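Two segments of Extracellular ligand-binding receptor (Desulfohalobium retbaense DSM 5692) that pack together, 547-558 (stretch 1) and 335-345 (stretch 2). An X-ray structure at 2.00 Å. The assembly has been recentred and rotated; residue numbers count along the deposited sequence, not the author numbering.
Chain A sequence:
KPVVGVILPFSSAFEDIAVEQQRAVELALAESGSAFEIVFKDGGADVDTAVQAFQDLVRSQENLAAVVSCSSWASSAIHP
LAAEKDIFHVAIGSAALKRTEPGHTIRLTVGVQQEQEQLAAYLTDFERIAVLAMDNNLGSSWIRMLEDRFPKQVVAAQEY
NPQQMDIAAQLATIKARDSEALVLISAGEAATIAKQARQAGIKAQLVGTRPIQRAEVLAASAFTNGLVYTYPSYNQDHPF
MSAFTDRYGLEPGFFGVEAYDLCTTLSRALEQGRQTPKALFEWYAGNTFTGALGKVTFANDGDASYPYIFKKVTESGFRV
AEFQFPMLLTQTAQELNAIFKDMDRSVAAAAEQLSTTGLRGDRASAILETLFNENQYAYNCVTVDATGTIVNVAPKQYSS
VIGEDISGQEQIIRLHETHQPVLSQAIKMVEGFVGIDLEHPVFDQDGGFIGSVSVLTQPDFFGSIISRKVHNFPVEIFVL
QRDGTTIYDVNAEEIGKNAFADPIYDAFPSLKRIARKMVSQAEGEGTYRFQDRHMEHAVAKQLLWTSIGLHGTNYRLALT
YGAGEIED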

# COMPACT_ATOMS: atom_id res chain seq x y z
N SER A 547 3.92 20.72 7.97
CA SER A 547 4.33 20.70 9.35
C SER A 547 3.22 20.14 10.22
O SER A 547 2.04 20.29 9.93
CB SER A 547 4.73 22.09 9.83
OG SER A 547 5.89 22.55 9.17
N ILE A 548 3.65 19.45 11.27
CA ILE A 548 2.79 18.95 12.33
C ILE A 548 3.37 19.31 13.69
O ILE A 548 4.59 19.37 13.87
CB ILE A 548 2.65 17.43 12.25
CG1 ILE A 548 4.05 16.80 12.08
CG2 ILE A 548 1.74 17.06 11.09
CD1 ILE A 548 4.11 15.50 12.60
N GLY A 549 2.50 19.54 14.67
CA GLY A 549 2.98 19.81 16.01
C GLY A 549 1.94 20.36 16.96
O GLY A 549 0.76 20.44 16.63
N LEU A 550 2.40 20.74 18.15
CA LEU A 550 1.56 21.36 19.17
C LEU A 550 2.34 22.39 19.98
O LEU A 550 3.55 22.25 20.16
CB LEU A 550 1.00 20.30 20.15
CG LEU A 550 0.04 19.19 19.71
CD1 LEU A 550 -0.13 18.16 20.84
CD2 LEU A 550 -1.32 19.79 19.32
N HIS A 551 1.62 23.40 20.46
CA HIS A 551 2.13 24.30 21.49
C HIS A 551 3.44 24.97 21.09
O HIS A 551 4.30 25.23 21.95
CB HIS A 551 2.33 23.55 22.81
CG HIS A 551 1.12 22.82 23.29
ND1 HIS A 551 -0.10 23.45 23.49
CD2 HIS A 551 0.93 21.52 23.62
CE1 HIS A 551 -0.98 22.56 23.92
NE2 HIS A 551 -0.38 21.38 24.01
N GLY A 552 3.58 25.25 19.79
CA GLY A 552 4.75 25.96 19.27
C GLY A 552 5.92 25.08 18.91
O GLY A 552 6.96 25.58 18.48
N THR A 553 5.76 23.76 19.07
CA THR A 553 6.80 22.79 18.67
C THR A 553 6.29 22.09 17.43
O THR A 553 5.34 21.33 17.45
CB THR A 553 7.11 21.78 19.77
OG1 THR A 553 7.58 22.48 20.91
CG2 THR A 553 8.18 20.72 19.31
N ASN A 554 6.88 22.45 16.31
CA ASN A 554 6.49 21.91 15.03
C ASN A 554 7.61 21.10 14.38
O ASN A 554 8.78 21.44 14.52
CB ASN A 554 6.03 23.06 14.12
CG ASN A 554 4.90 23.86 14.74
OD1 ASN A 554 3.81 23.35 14.98
ND2 ASN A 554 5.16 25.12 15.03
N TYR A 555 7.21 20.03 13.70
CA TYR A 555 8.09 19.17 12.93
C TYR A 555 7.71 19.24 11.49
O TYR A 555 6.51 19.33 11.14
CB TYR A 555 7.99 17.70 13.39
CG TYR A 555 8.04 17.56 14.87
CD1 TYR A 555 9.22 17.71 15.57
CD2 TYR A 555 6.88 17.29 15.57
CE1 TYR A 555 9.24 17.59 16.94
CE2 TYR A 555 6.90 17.18 16.91
CZ TYR A 555 8.07 17.33 17.60
OH TYR A 555 8.03 17.20 18.97
N ARG A 556 8.72 19.15 10.63
CA ARG A 556 8.49 19.10 9.21
C ARG A 556 8.31 17.67 8.77
O ARG A 556 9.09 16.79 9.14
CB ARG A 556 9.63 19.76 8.43
CG ARG A 556 10.03 21.11 8.95
CD ARG A 556 9.05 22.23 8.55
NE ARG A 556 9.56 23.54 8.96
CZ ARG A 556 8.98 24.36 9.84
NH1 ARG A 556 7.82 24.07 10.41
NH2 ARG A 556 9.56 25.52 10.13
N LEU A 557 7.27 17.48 7.95
CA LEU A 557 6.83 16.22 7.41
C LEU A 557 6.99 16.32 5.93
O LEU A 557 6.30 17.12 5.28
CB LEU A 557 5.37 15.93 7.81
CG LEU A 557 4.77 14.57 7.42
CD1 LEU A 557 5.33 13.45 8.32
CD2 LEU A 557 3.24 14.65 7.52
N ALA A 558 7.92 15.53 5.38
CA ALA A 558 8.28 15.64 3.97
C ALA A 558 8.04 14.33 3.27
O ALA A 558 8.33 13.24 3.80
CB ALA A 558 9.70 16.05 3.82
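Stretch 2 335-345: ELNAIFKDMDR

Stretch 1 is a β-hairpin: strand 547-550 runs into a type I' turn from Leu550 to Thr553, and strand 553-558 returns beside it. Stretch 2 is helical throughout, each backbone N from Ile339 to Arg345 bonding to the carbonyl four residues earlier. The helix lies along the first strand almost exactly parallel to it, with 1° between their N-to-C directions and 8.1 Å between the axes at closest approach. The returning strand therefore runs against the helix direction. Together the two stretches bury 469 Å².

Ser547 turns its CB away from the helix, and its OG instead accepts a hydrogen bond from Arg556 NH1 at 2.8 Å. Ile548 points toward the helix, where the backbones come nearest: its CA is 6.2 Å from that of Asn337. Its branched, apolar side chain fills the space beneath the helix in two directions. CD1 reaches Leu336 CD1 at 3.6 Å and the edge of the Phe340 ring at CE2, 4.0 Å away, while CG2 lies 3.3 Å from Asn337 OD1.

Gly549 has backbone angles that call for glycine, and an ideal CB here would clash with the carbonyl O of Thr553. Its backbone is joined to Asn337 through water: one water donates both to Asn337 OD1 (3.1 Å) and to Gly549 O (2.8 Å), and another donates to Asn337 OD1 (2.9 Å) while accepting from Gly549 N (3.2 Å). A side-chain amide suits this margin, since its oxygen can accept from both waters.

Leu550 again faces the helix, as strand alternation requires. Its CD1 packs 3.7 Å from Phe340 CB and 3.8 Å from Asp344 CB, one helical turn further on. His551 begins the turn's central pair with positive phi, and although its CB points sideways, its ring swings to the helix. NE2 donates a hydrogen bond to Asp344 OD1 at 2.7 Å, with the acceptor near the ring plane, where an imidazole N-H is directed. Gly552, also with positive phi, completes the tight turn without touching the helix.

Thr553 and Asn554 are out of reach. On the returning strand, Tyr555 pairs with Ile548 through backbone bonds in both directions, so its side chain emerges on the same face; CE2 meets Phe340 CZ obliquely at 4.2 Å. Arg556 stays out of reach. Leu557 turns back toward the helix, its CD1 3.7 Å from Leu336 CD1, and so shares that leucine with Ile548. Ala558 lies beyond contact.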

# COMPACT_ATOMS: atom_id res chain seq x y z
N GLU A 335 -3.39 12.28 10.04
CA GLU A 335 -3.43 11.25 11.05
C GLU A 335 -2.58 11.67 12.23
O GLU A 335 -2.99 11.52 13.38
CB GLU A 335 -2.98 9.90 10.51
CG GLU A 335 -2.99 8.83 11.58
CD GLU A 335 -2.90 7.42 11.01
OE1 GLU A 335 -2.65 7.31 9.80
OE2 GLU A 335 -3.07 6.44 11.78
N LEU A 336 -1.40 12.23 11.94
CA LEU A 336 -0.50 12.70 13.00
C LEU A 336 -1.12 13.83 13.83
O LEU A 336 -1.01 13.82 15.05
CB LEU A 336 0.84 13.17 12.40
CG LEU A 336 1.74 12.03 11.90
CD1 LEU A 336 2.87 12.51 10.98
CD2 LEU A 336 2.31 11.14 13.06
N ASN A 337 -1.76 14.82 13.20
CA ASN A 337 -2.39 15.89 13.97
C ASN A 337 -3.50 15.38 14.86
O ASN A 337 -3.64 15.85 15.98
CB ASN A 337 -2.94 16.99 13.05
CG ASN A 337 -1.81 17.84 12.43
OD1 ASN A 337 -0.76 18.06 13.06
ND2 ASN A 337 -2.01 18.28 11.20
N ALA A 338 -4.27 14.42 14.38
CA ALA A 338 -5.36 13.87 15.18
C ALA A 338 -4.83 13.00 16.34
O ALA A 338 -5.39 12.96 17.44
CB ALA A 338 -6.28 13.08 14.31
N ILE A 339 -3.73 12.30 16.11
CA ILE A 339 -3.13 11.59 17.22
C ILE A 339 -2.65 12.56 18.29
O ILE A 339 -2.96 12.40 19.47
CB ILE A 339 -1.96 10.69 16.74
CG1 ILE A 339 -2.57 9.55 15.94
CG2 ILE A 339 -1.18 10.17 17.90
CD1 ILE A 339 -1.54 8.72 15.15
N PHE A 340 -1.90 13.59 17.89
CA PHE A 340 -1.45 14.61 18.82
C PHE A 340 -2.62 15.32 19.54
O PHE A 340 -2.53 15.62 20.72
CB PHE A 340 -0.62 15.68 18.09
CG PHE A 340 0.84 15.30 17.86
CD1 PHE A 340 1.64 14.80 18.88
CD2 PHE A 340 1.42 15.50 16.60
CE1 PHE A 340 3.01 14.49 18.64
CE2 PHE A 340 2.75 15.18 16.36
CZ PHE A 340 3.54 14.66 17.40
N LYS A 341 -3.70 15.61 18.81
CA LYS A 341 -4.84 16.31 19.40
C LYS A 341 -5.46 15.42 20.47
O LYS A 341 -5.86 15.92 21.52
CB LYS A 341 -5.87 16.69 18.34
N ASP A 342 -5.48 14.11 20.21
CA ASP A 342 -6.05 13.15 21.14
C ASP A 342 -5.21 13.10 22.40
O ASP A 342 -5.73 13.16 23.52
CB ASP A 342 -6.14 11.74 20.53
CG ASP A 342 -7.23 11.63 19.49
OD1 ASP A 342 -8.22 12.37 19.58
OD2 ASP A 342 -7.11 10.79 18.58
N MSE A 343 -3.91 13.00 22.21
CA MSE A 343 -3.01 13.01 23.35
C MSE A 343 -3.14 14.26 24.16
O MSE A 343 -3.27 14.21 25.39
CB MSE A 343 -1.54 12.89 22.91
CG MSE A 343 -1.08 11.52 22.56
SE MSE A 343 0.73 11.65 21.72
CE MSE A 343 1.37 12.75 22.93
N ASP A 344 -3.08 15.40 23.48
CA ASP A 344 -3.22 16.68 24.17
C ASP A 344 -4.50 16.77 25.02
O ASP A 344 -4.47 17.19 26.20
CB ASP A 344 -3.19 17.81 23.13
CG ASP A 344 -2.95 19.15 23.73
OD1 ASP A 344 -2.01 19.28 24.54
OD2 ASP A 344 -3.72 20.07 23.40
N ARG A 345 -5.63 16.39 24.45
CA ARG A 345 -6.88 16.36 25.22
C ARG A 345 -6.83 15.42 26.43
O ARG A 345 -7.36 15.73 27.52
CB ARG A 345 -8.03 15.92 24.33
CG ARG A 345 -8.79 17.05 23.70
CD ARG A 345 -10.07 16.52 23.11
NE ARG A 345 -9.86 15.99 21.76
CZ ARG A 345 -9.71 14.70 21.44
NH1 ARG A 345 -9.76 13.75 22.38
NH2 ARG A 345 -9.52 14.37 20.17
O HOH W 1 -1.27 18.67 16.03
O HOH W 2 -0.11 20.82 13.42